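Local atomic coordinates of aldo-keto reductase family 1 member C1 (Caenorhabditis elegans, PDB entry 1QWK), a protein that probably reduces aldehydes and ketones with NADPH, as an aldose reductase-like member of the aldo-keto reductase family. Residues A[198-203]-A[258-262]; A[149-154]-A[169-175]; A[126-131]-A[305-309]; A[83-88]-A[115-121]. One frame throughout, in Å; residues are numbered along the deposited sequence.

Interaction 1: A[198-203]-A[258-262]; sequences VTSYAT and CAILP
Thr199 lays its methyl group on Leu261 across two parallel strands, with Thr199 CG2 3.5 Å from Leu261 CD1. A chi1 of -69° tucks OG1 of Thr199 beside its own backbone N and leaves CG2 trans to that nitrogen, the branch that runs obliquely past the leucine. OG1 of Thr199 grazes Ala259 CB at 3.7 Å, but its polar partner is Asn173 on the neighbouring strand. On the face that carries Ser200 and Ile260, Thr203 from the loop after the strand meets Ile260 nearly at right angles, Thr203 CG2 and Ile260 CG2 being 3.8 Å apart. Ile260 holds CG1 between its backbone N and carbonyl carbon (chi1 59°), and this longer arm leads away while CG2 faces the threonine. Thr203 OG1 gives a hydrogen bond to Ser200 OG at 2.9 Å, and Ser200 OG also bonds to Leu178 O. Between the faces, Ala259 N donates almost straight (170°) to Val198 O at 2.9 Å, and Ser200 N to Ala259 O at 2.9 Å. The next bond, Leu261 N to Ser200 O, is weak. Beyond it a water joins Ala202 N to Leu261 O. Thr203 and Ile260 pack on helix 245-255, whereas Leu261 points inward to Leu45 and Asp47, as expected of the last two strands of a TIM barrel, here near Tyr52, the predicted proton donor, and Lys81, predicted to lower its pKa.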
# COMPACT_ATOMS: atom_id res chain seq x y z
N VAL A 198 -8.91 2.91 3.79
CA VAL A 198 -7.83 2.04 4.21
C VAL A 198 -7.25 1.28 3.03
O VAL A 198 -7.99 0.72 2.21
CB VAL A 198 -8.32 0.99 5.25
CG1 VAL A 198 -7.16 0.07 5.67
CG2 VAL A 198 -8.91 1.69 6.46
N THR A 199 -5.93 1.28 2.93
CA THR A 199 -5.23 0.56 1.87
C THR A 199 -4.38 -0.50 2.54
O THR A 199 -3.62 -0.22 3.47
CB THR A 199 -4.31 1.47 1.04
OG1 THR A 199 -5.10 2.38 0.26
CG2 THR A 199 -3.45 0.63 0.09
N SER A 200 -4.53 -1.72 2.07
CA SER A 200 -3.79 -2.86 2.59
C SER A 200 -2.54 -3.15 1.78
O SER A 200 -2.61 -3.20 0.55
CB SER A 200 -4.67 -4.11 2.56
OG SER A 200 -3.90 -5.28 2.34
N TYR A 201 -1.41 -3.31 2.45
CA TYR A 201 -0.21 -3.73 1.73
C TYR A 201 0.09 -5.12 2.28
O TYR A 201 -0.45 -5.49 3.33
CB TYR A 201 0.98 -2.76 1.89
CG TYR A 201 1.63 -2.59 3.24
CD1 TYR A 201 2.43 -3.60 3.80
CD2 TYR A 201 1.56 -1.37 3.91
CE1 TYR A 201 3.14 -3.39 4.99
CE2 TYR A 201 2.27 -1.15 5.09
CZ TYR A 201 3.06 -2.15 5.62
OH TYR A 201 3.76 -1.91 6.78
N ALA A 202 0.91 -5.90 1.57
CA ALA A 202 1.23 -7.27 1.97
C ALA A 202 -0.07 -8.07 2.04
O ALA A 202 -0.25 -8.94 2.90
CB ALA A 202 1.94 -7.29 3.32
N THR A 203 -0.99 -7.77 1.12
CA THR A 203 -2.30 -8.41 1.08
C THR A 203 -2.24 -9.92 0.91
O THR A 203 -3.13 -10.63 1.38
CB THR A 203 -3.13 -7.80 -0.06
OG1 THR A 203 -2.90 -6.39 -0.12
CG2 THR A 203 -4.62 -8.05 0.18
N CYS A 258 -11.44 -2.46 1.97
CA CYS A 258 -10.13 -1.84 1.77
C CYS A 258 -9.68 -1.84 0.32
O CYS A 258 -10.20 -2.58 -0.52
CB CYS A 258 -9.05 -2.59 2.56
SG CYS A 258 -9.38 -2.78 4.32
N ALA A 259 -8.70 -0.98 0.02
CA ALA A 259 -8.11 -0.95 -1.31
C ALA A 259 -6.93 -1.90 -1.13
O ALA A 259 -6.49 -2.14 0.00
CB ALA A 259 -7.62 0.45 -1.65
N ILE A 260 -6.41 -2.46 -2.22
CA ILE A 260 -5.30 -3.41 -2.12
C ILE A 260 -4.13 -3.07 -3.03
O ILE A 260 -4.30 -2.44 -4.08
CB ILE A 260 -5.77 -4.85 -2.46
CG1 ILE A 260 -6.35 -4.90 -3.87
CG2 ILE A 260 -6.80 -5.31 -1.42
CD1 ILE A 260 -6.83 -6.29 -4.31
N LEU A 261 -2.94 -3.51 -2.62
CA LEU A 261 -1.69 -3.26 -3.34
C LEU A 261 -0.82 -4.51 -3.50
O LEU A 261 0.24 -4.60 -2.88
CB LEU A 261 -0.86 -2.19 -2.63
CG LEU A 261 -1.42 -0.77 -2.57
CD1 LEU A 261 -0.49 0.12 -1.73
CD2 LEU A 261 -1.57 -0.21 -3.97
N PRO A 262 -1.25 -5.48 -4.31
CA PRO A 262 -0.44 -6.70 -4.50
C PRO A 262 0.94 -6.31 -5.04
O PRO A 262 1.05 -5.48 -5.94
CB PRO A 262 -1.27 -7.50 -5.51
CG PRO A 262 -2.03 -6.44 -6.27
CD PRO A 262 -2.46 -5.52 -5.15
O HOH W 1 1.99 -5.71 -0.96

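Interaction 2: A[149-154]-A[169-175]; sequences AVGVSN and TPVHNSQ
Gln175 O is held by two donors of the opposite segment, Ser153 OG at 2.8 Å and Asn154 N at 3.2 Å, which reach it from opposite faces of the carbonyl plane. The serine hydroxyl stands well above that plane, placed there by a chi1 of -173° that carries OG trans to the backbone N and across to the neighbouring strand. This end is the tight part of the backbone pairing. Gln175 N donates to Val152 O in the carbonyl plane, Val152 N donates to Asn173 O, and Ser174 CA lies 3.2 Å from Val152 O. Gly151 fits closely as well: its CA is 3.2 Å from Asn173 O, and a beta carbon would run into that oxygen. The two strands, with helix 157-164 between them in the chain, form one beta-alpha-beta unit of the TIM barrel, and the outward side chains of Val152 and Ser174 both touch Ile160 of that helix. Toward residues 169-172 the regular backbone ladder gives way to side-chain packing. The buried Asn173 N has no partner in the model, although His172 N still bonds to Val150 O at 2.9 Å. There the His172 ring turns its CD2 edge to Val150 N, and Val150 CG2 packs 3.7 Å from His172 CD2, while Pro170 O, in its own segment, sits over the ring centre; His172 ND1 is bonded to Ser11. Looser contacts follow, Val150 CG2 lying 4.0 Å from Thr169 CG2 and Val152 CG2 4.3 Å from Val171 CG1. Beyond them, Pro170 is exposed to solvent.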
# COMPACT_ATOMS: atom_id res chain seq x y z
N ALA A 149 -4.77 14.47 -2.52
CA ALA A 149 -5.23 13.85 -1.28
C ALA A 149 -3.99 13.55 -0.45
O ALA A 149 -2.89 13.38 -0.99
CB ALA A 149 -6.00 12.55 -1.58
N VAL A 150 -4.15 13.49 0.87
CA VAL A 150 -3.03 13.22 1.75
C VAL A 150 -3.39 12.17 2.80
O VAL A 150 -4.56 12.00 3.14
CB VAL A 150 -2.53 14.50 2.47
CG1 VAL A 150 -1.75 15.37 1.48
CG2 VAL A 150 -3.70 15.28 3.04
N GLY A 151 -2.39 11.47 3.30
CA GLY A 151 -2.64 10.44 4.28
C GLY A 151 -1.39 9.96 4.99
O GLY A 151 -0.33 10.58 4.91
N VAL A 152 -1.53 8.84 5.68
CA VAL A 152 -0.45 8.29 6.47
C VAL A 152 -0.28 6.78 6.28
O VAL A 152 -1.17 6.10 5.77
CB VAL A 152 -0.69 8.56 7.96
CG1 VAL A 152 -0.92 10.06 8.17
CG2 VAL A 152 -1.93 7.78 8.42
N SER A 153 0.87 6.27 6.70
CA SER A 153 1.15 4.84 6.60
C SER A 153 1.88 4.41 7.86
O SER A 153 2.78 5.10 8.34
CB SER A 153 2.01 4.54 5.37
OG SER A 153 2.15 3.13 5.20
N ASN A 154 1.49 3.27 8.41
CA ASN A 154 2.12 2.74 9.62
C ASN A 154 1.93 3.61 10.86
O ASN A 154 2.78 3.61 11.76
CB ASN A 154 3.61 2.52 9.36
CG ASN A 154 3.87 1.60 8.17
OD1 ASN A 154 4.54 1.98 7.21
ND2 ASN A 154 3.33 0.39 8.24
N THR A 169 -6.75 19.82 7.21
CA THR A 169 -7.20 18.87 6.19
C THR A 169 -7.31 17.49 6.83
O THR A 169 -6.40 17.05 7.54
CB THR A 169 -6.20 18.82 5.01
OG1 THR A 169 -6.15 20.11 4.38
CG2 THR A 169 -6.63 17.78 3.98
N PRO A 170 -8.44 16.80 6.64
CA PRO A 170 -8.60 15.46 7.22
C PRO A 170 -7.64 14.45 6.61
O PRO A 170 -7.13 14.66 5.50
CB PRO A 170 -10.05 15.12 6.89
CG PRO A 170 -10.72 16.46 6.91
CD PRO A 170 -9.73 17.32 6.15
N VAL A 171 -7.36 13.38 7.34
CA VAL A 171 -6.51 12.32 6.82
C VAL A 171 -7.43 11.58 5.84
O VAL A 171 -8.48 11.09 6.23
CB VAL A 171 -6.06 11.37 7.94
CG1 VAL A 171 -5.33 10.17 7.35
CG2 VAL A 171 -5.15 12.11 8.92
N HIS A 172 -7.03 11.50 4.56
CA HIS A 172 -7.88 10.86 3.55
C HIS A 172 -7.66 9.36 3.41
O HIS A 172 -8.56 8.64 2.97
CB HIS A 172 -7.65 11.50 2.17
CG HIS A 172 -7.81 12.99 2.14
ND1 HIS A 172 -8.98 13.62 2.50
CD2 HIS A 172 -6.96 13.96 1.75
CE1 HIS A 172 -8.84 14.93 2.35
NE2 HIS A 172 -7.62 15.16 1.89
N ASN A 173 -6.47 8.89 3.77
CA ASN A 173 -6.15 7.47 3.63
C ASN A 173 -5.11 7.00 4.64
O ASN A 173 -4.27 7.78 5.10
CB ASN A 173 -5.64 7.23 2.19
CG ASN A 173 -5.07 5.83 1.98
OD1 ASN A 173 -3.85 5.62 2.03
ND2 ASN A 173 -5.94 4.86 1.72
N SER A 174 -5.19 5.72 5.00
CA SER A 174 -4.25 5.09 5.91
C SER A 174 -3.82 3.78 5.24
O SER A 174 -4.66 2.94 4.93
CB SER A 174 -4.91 4.77 7.26
OG SER A 174 -4.08 3.91 8.03
N GLN A 175 -2.52 3.64 5.01
CA GLN A 175 -1.99 2.44 4.37
C GLN A 175 -1.25 1.63 5.42
O GLN A 175 -0.27 2.10 6.01
CB GLN A 175 -1.04 2.80 3.23
CG GLN A 175 -0.55 1.59 2.46
CD GLN A 175 0.32 1.93 1.27
OE1 GLN A 175 -0.06 2.75 0.41
NE2 GLN A 175 1.48 1.30 1.19

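Interaction 3: A[126-131]-A[305-309]; sequences HIASPV and TGHPE
Glu309 OE2 is gripped by two partners, the backbone N of Val131 at 3.0 Å and Arg162, which makes a salt bridge to it. Val131 N comes from well above the carboxylate plane, 56° out of it. The glutamate chain bends at chi2 (-76°) to reach this point, and its CD lies 3.7 Å from Val131 CG1. Pro130 is the N-cap of helix 131-143, so the carboxylate takes up an N-H at the start of that helix, where the helix dipole would probably favour a negative charge. At Glu309, an alanine is likely to leave Val131 N without its carboxylate acceptor and Arg162 without this salt bridge. Further along, His307 is pinned at both nitrogens: ND1 accepts Glu309 N at 2.9 Å in the ring plane, while NE2 bonds to Ala118 O and more weakly to Ile127 O, 3.2 Å from NE2. CB of His307 sits over the face of the His126 ring, 4.2 Å from its centroid, and the two imidazoles are inclined at 48°. At the edge of the His126 ring a water joins its NE2, 2.7 Å away, to Thr305 O. Ala128 CB packs on Pro308 CG at 3.8 Å. The C-terminal segment is thereby fastened to the loop leading into helix 131-143, away from the annotated sites. With ND1 as acceptor and NE2 as donor, His307 is probably a neutral imidazole with its proton on NE2.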
# COMPACT_ATOMS: atom_id res chain seq x y z
N HIS A 126 17.22 10.19 15.96
CA HIS A 126 15.78 10.38 15.98
C HIS A 126 15.48 11.88 16.00
O HIS A 126 16.23 12.66 16.58
CB HIS A 126 15.16 9.76 17.24
CG HIS A 126 15.35 8.28 17.34
ND1 HIS A 126 15.21 7.59 18.53
CD2 HIS A 126 15.63 7.35 16.40
CE1 HIS A 126 15.40 6.30 18.31
NE2 HIS A 126 15.66 6.13 17.03
N ILE A 127 14.40 12.27 15.34
CA ILE A 127 13.97 13.66 15.37
C ILE A 127 12.58 13.58 15.98
O ILE A 127 11.65 13.06 15.37
CB ILE A 127 13.90 14.29 13.96
CG1 ILE A 127 15.30 14.36 13.36
CG2 ILE A 127 13.31 15.69 14.05
CD1 ILE A 127 15.35 15.01 11.98
N ALA A 128 12.47 14.07 17.21
CA ALA A 128 11.23 14.03 17.96
C ALA A 128 10.20 15.06 17.52
O ALA A 128 9.77 15.90 18.32
CB ALA A 128 11.51 14.19 19.45
N SER A 129 9.80 14.99 16.26
CA SER A 129 8.80 15.91 15.73
C SER A 129 7.43 15.25 15.90
O SER A 129 7.14 14.23 15.27
CB SER A 129 9.07 16.19 14.25
OG SER A 129 8.19 17.20 13.77
N PRO A 130 6.57 15.82 16.75
CA PRO A 130 5.24 15.22 16.96
C PRO A 130 4.46 15.06 15.66
O PRO A 130 4.62 15.85 14.73
CB PRO A 130 4.58 16.20 17.93
CG PRO A 130 5.21 17.51 17.58
CD PRO A 130 6.67 17.13 17.41
N VAL A 131 3.62 14.03 15.60
CA VAL A 131 2.83 13.79 14.39
C VAL A 131 1.98 15.00 14.04
O VAL A 131 1.59 15.18 12.88
CB VAL A 131 1.93 12.53 14.52
CG1 VAL A 131 2.79 11.27 14.59
CG2 VAL A 131 1.04 12.63 15.74
N THR A 305 11.98 1.49 16.86
CA THR A 305 12.15 1.18 18.28
C THR A 305 12.88 2.30 19.03
O THR A 305 13.97 2.71 18.65
CB THR A 305 12.94 -0.14 18.46
OG1 THR A 305 12.29 -1.18 17.73
CG2 THR A 305 13.00 -0.53 19.93
N GLY A 306 12.27 2.79 20.11
CA GLY A 306 12.89 3.85 20.89
C GLY A 306 12.52 5.26 20.49
O GLY A 306 12.76 6.21 21.24
N HIS A 307 11.92 5.40 19.32
CA HIS A 307 11.52 6.71 18.83
C HIS A 307 10.24 7.10 19.56
O HIS A 307 9.36 6.27 19.76
CB HIS A 307 11.28 6.65 17.32
CG HIS A 307 11.15 7.99 16.67
ND1 HIS A 307 10.08 8.83 16.89
CD2 HIS A 307 11.95 8.63 15.78
CE1 HIS A 307 10.23 9.93 16.17
NE2 HIS A 307 11.36 9.83 15.49
N PRO A 308 10.13 8.37 19.99
CA PRO A 308 8.92 8.81 20.70
C PRO A 308 7.62 8.62 19.92
O PRO A 308 6.55 8.54 20.51
CB PRO A 308 9.23 10.28 21.02
CG PRO A 308 10.19 10.69 19.95
CD PRO A 308 11.08 9.48 19.81
N GLU A 309 7.71 8.55 18.59
CA GLU A 309 6.51 8.34 17.79
C GLU A 309 6.47 6.94 17.17
O GLU A 309 5.92 6.74 16.08
CB GLU A 309 6.38 9.42 16.70
CG GLU A 309 6.13 10.83 17.26
CD GLU A 309 4.70 11.06 17.73
OE1 GLU A 309 3.94 10.08 17.93
OE2 GLU A 309 4.32 12.24 17.92
O HOH W 2 15.74 3.48 16.81

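Interaction 4: A[83-88]-A[115-121]; sequences WTHELA and MPAAFND
Thr84 meets Phe119 and Ala117 through a chi1 of 56°, which sets OG1 between its backbone N and carbonyl carbon and turns CG2 trans to the latter. CG2 of Thr84 then rests 3.1 Å from Ala117 O, a buried oxygen without a polar partner in the model. CB of the threonine lies 3.7 Å from Phe119 CD2 as the two side chains pass obliquely, and Ala117 O lies in plane at the edge of that ring. Met115, bent at chi2 (-76°), runs alongside Trp83 in the same direction, with Met115 CG 4.0 Å from Trp83 CZ3. Leu87 reaches the Met115 backbone instead, its CD1 3.2 Å from Met115 O. One backbone hydrogen bond joins the segments, Phe119 N to Thr84 O at 3.2 Å, with the donor 70° above the carbonyl plane. Two waters add links: one lies 2.8 Å from Thr84 OG1 and also donates to Asn120 O, the other bridges His85 O and Phe119 O. Were Thr84 an alanine, the change would probably leave the first water without its hydroxyl partner and open a gap beside Ala117 O and the Phe119 ring edge, where CG2 had packed. These are the loops that follow strands 77-82 and 110-113 at the C-terminal mouth of the TIM barrel, where aldo-keto reductases keep their active site; Trp83 stands edge-to-face with His114, predicted to bind substrate.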
# COMPACT_ATOMS: atom_id res chain seq x y z
N TRP A 83 9.68 9.83 3.01
CA TRP A 83 10.47 8.99 3.92
C TRP A 83 10.75 9.75 5.23
O TRP A 83 10.43 10.93 5.36
CB TRP A 83 11.78 8.56 3.25
CG TRP A 83 12.50 7.49 4.00
CD1 TRP A 83 13.83 7.47 4.31
CD2 TRP A 83 11.94 6.29 4.55
NE1 TRP A 83 14.13 6.34 5.04
CE2 TRP A 83 12.99 5.59 5.19
CE3 TRP A 83 10.65 5.73 4.56
CZ2 TRP A 83 12.79 4.37 5.85
CZ3 TRP A 83 10.45 4.52 5.22
CH2 TRP A 83 11.52 3.85 5.85
N THR A 84 11.35 9.06 6.20
CA THR A 84 11.61 9.64 7.52
C THR A 84 12.34 10.98 7.60
O THR A 84 12.02 11.80 8.46
CB THR A 84 12.34 8.61 8.42
OG1 THR A 84 13.54 8.16 7.78
CG2 THR A 84 11.43 7.40 8.68
N HIS A 85 13.31 11.21 6.72
CA HIS A 85 14.05 12.46 6.75
C HIS A 85 13.25 13.60 6.12
O HIS A 85 13.51 14.78 6.37
CB HIS A 85 15.39 12.31 6.03
CG HIS A 85 15.27 11.98 4.58
ND1 HIS A 85 14.58 10.89 4.11
CD2 HIS A 85 15.77 12.60 3.48
CE1 HIS A 85 14.65 10.85 2.79
NE2 HIS A 85 15.37 11.88 2.39
N GLU A 86 12.25 13.26 5.31
CA GLU A 86 11.43 14.26 4.66
C GLU A 86 10.28 14.71 5.57
O GLU A 86 9.61 15.71 5.30
CB GLU A 86 10.90 13.70 3.33
CG GLU A 86 12.04 13.23 2.42
CD GLU A 86 11.58 12.58 1.13
OE1 GLU A 86 10.78 11.63 1.18
OE2 GLU A 86 12.04 13.03 0.05
N LEU A 87 10.08 13.98 6.66
CA LEU A 87 9.01 14.31 7.62
C LEU A 87 9.44 15.41 8.58
O LEU A 87 8.59 16.02 9.25
CB LEU A 87 8.65 13.07 8.44
CG LEU A 87 8.16 11.86 7.65
CD1 LEU A 87 7.97 10.68 8.60
CD2 LEU A 87 6.87 12.20 6.94
N ALA A 88 10.74 15.66 8.66
CA ALA A 88 11.29 16.68 9.54
C ALA A 88 10.75 18.07 9.22
O ALA A 88 10.36 18.36 8.09
CB ALA A 88 12.81 16.68 9.44
N MET A 115 5.92 6.84 7.36
CA MET A 115 6.01 6.43 8.77
C MET A 115 5.61 7.65 9.60
O MET A 115 5.45 8.75 9.07
CB MET A 115 7.45 6.06 9.15
CG MET A 115 8.07 4.91 8.37
SD MET A 115 7.46 3.30 8.92
CE MET A 115 7.70 2.33 7.42
N PRO A 116 5.43 7.46 10.91
CA PRO A 116 5.07 8.58 11.79
C PRO A 116 6.31 9.14 12.49
O PRO A 116 6.25 10.20 13.12
CB PRO A 116 4.11 7.93 12.78
CG PRO A 116 4.71 6.57 12.94
CD PRO A 116 5.06 6.17 11.53
N ALA A 117 7.43 8.43 12.36
CA ALA A 117 8.69 8.79 13.02
C ALA A 117 9.76 9.44 12.15
O ALA A 117 10.26 8.83 11.21
CB ALA A 117 9.26 7.56 13.69
N ALA A 118 10.13 10.68 12.48
CA ALA A 118 11.14 11.42 11.73
C ALA A 118 12.56 11.06 12.16
O ALA A 118 12.83 10.79 13.33
CB ALA A 118 10.91 12.92 11.89
N PHE A 119 13.47 11.06 11.18
CA PHE A 119 14.89 10.75 11.39
C PHE A 119 15.73 11.74 10.59
O PHE A 119 15.21 12.49 9.76
CB PHE A 119 15.22 9.34 10.87
CG PHE A 119 14.79 8.22 11.78
CD1 PHE A 119 15.73 7.50 12.51
CD2 PHE A 119 13.46 7.85 11.87
CE1 PHE A 119 15.35 6.42 13.31
CE2 PHE A 119 13.06 6.78 12.67
CZ PHE A 119 14.01 6.06 13.38
N ASN A 120 17.04 11.75 10.84
CA ASN A 120 17.93 12.62 10.08
C ASN A 120 18.29 11.83 8.81
O ASN A 120 17.80 10.73 8.62
CB ASN A 120 19.18 12.96 10.90
CG ASN A 120 20.04 11.76 11.21
OD1 ASN A 120 19.57 10.62 11.22
ND2 ASN A 120 21.32 12.01 11.48
N ASP A 121 19.14 12.41 7.97
CA ASP A 121 19.55 11.80 6.69
C ASP A 121 19.95 10.32 6.67
O ASP A 121 19.46 9.56 5.84
CB ASP A 121 20.69 12.62 6.07
CG ASP A 121 20.28 14.04 5.73
OD1 ASP A 121 19.79 14.75 6.63
OD2 ASP A 121 20.44 14.45 4.56
O HOH W 3 15.92 9.20 6.77
O HOH W 4 15.67 15.23 8.39

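In the fold
Along the chain interaction 4 closes first, then interaction 2, then interaction 1, while interaction 3 ties residues 126-131 to the C-terminal segment and so spans both 2 and 1. Interactions 1 and 2, with centres 14 Å apart, are consecutive parts of the eight-stranded parallel barrel sheet, since strands 173-177 and 197-201 are neighbours in it. Interactions 3 and 4 have centres about 9 Å apart and touch, sharing the small antiparallel pair 118-119 and 126-127. Interaction 4 also touches interaction 2, where Met115 and Pro116 pack on Asn154. Interactions 1, 2 and 4 thus reach the predicted active site, whereas interaction 3 fastens the C-terminal tail to the outer loop.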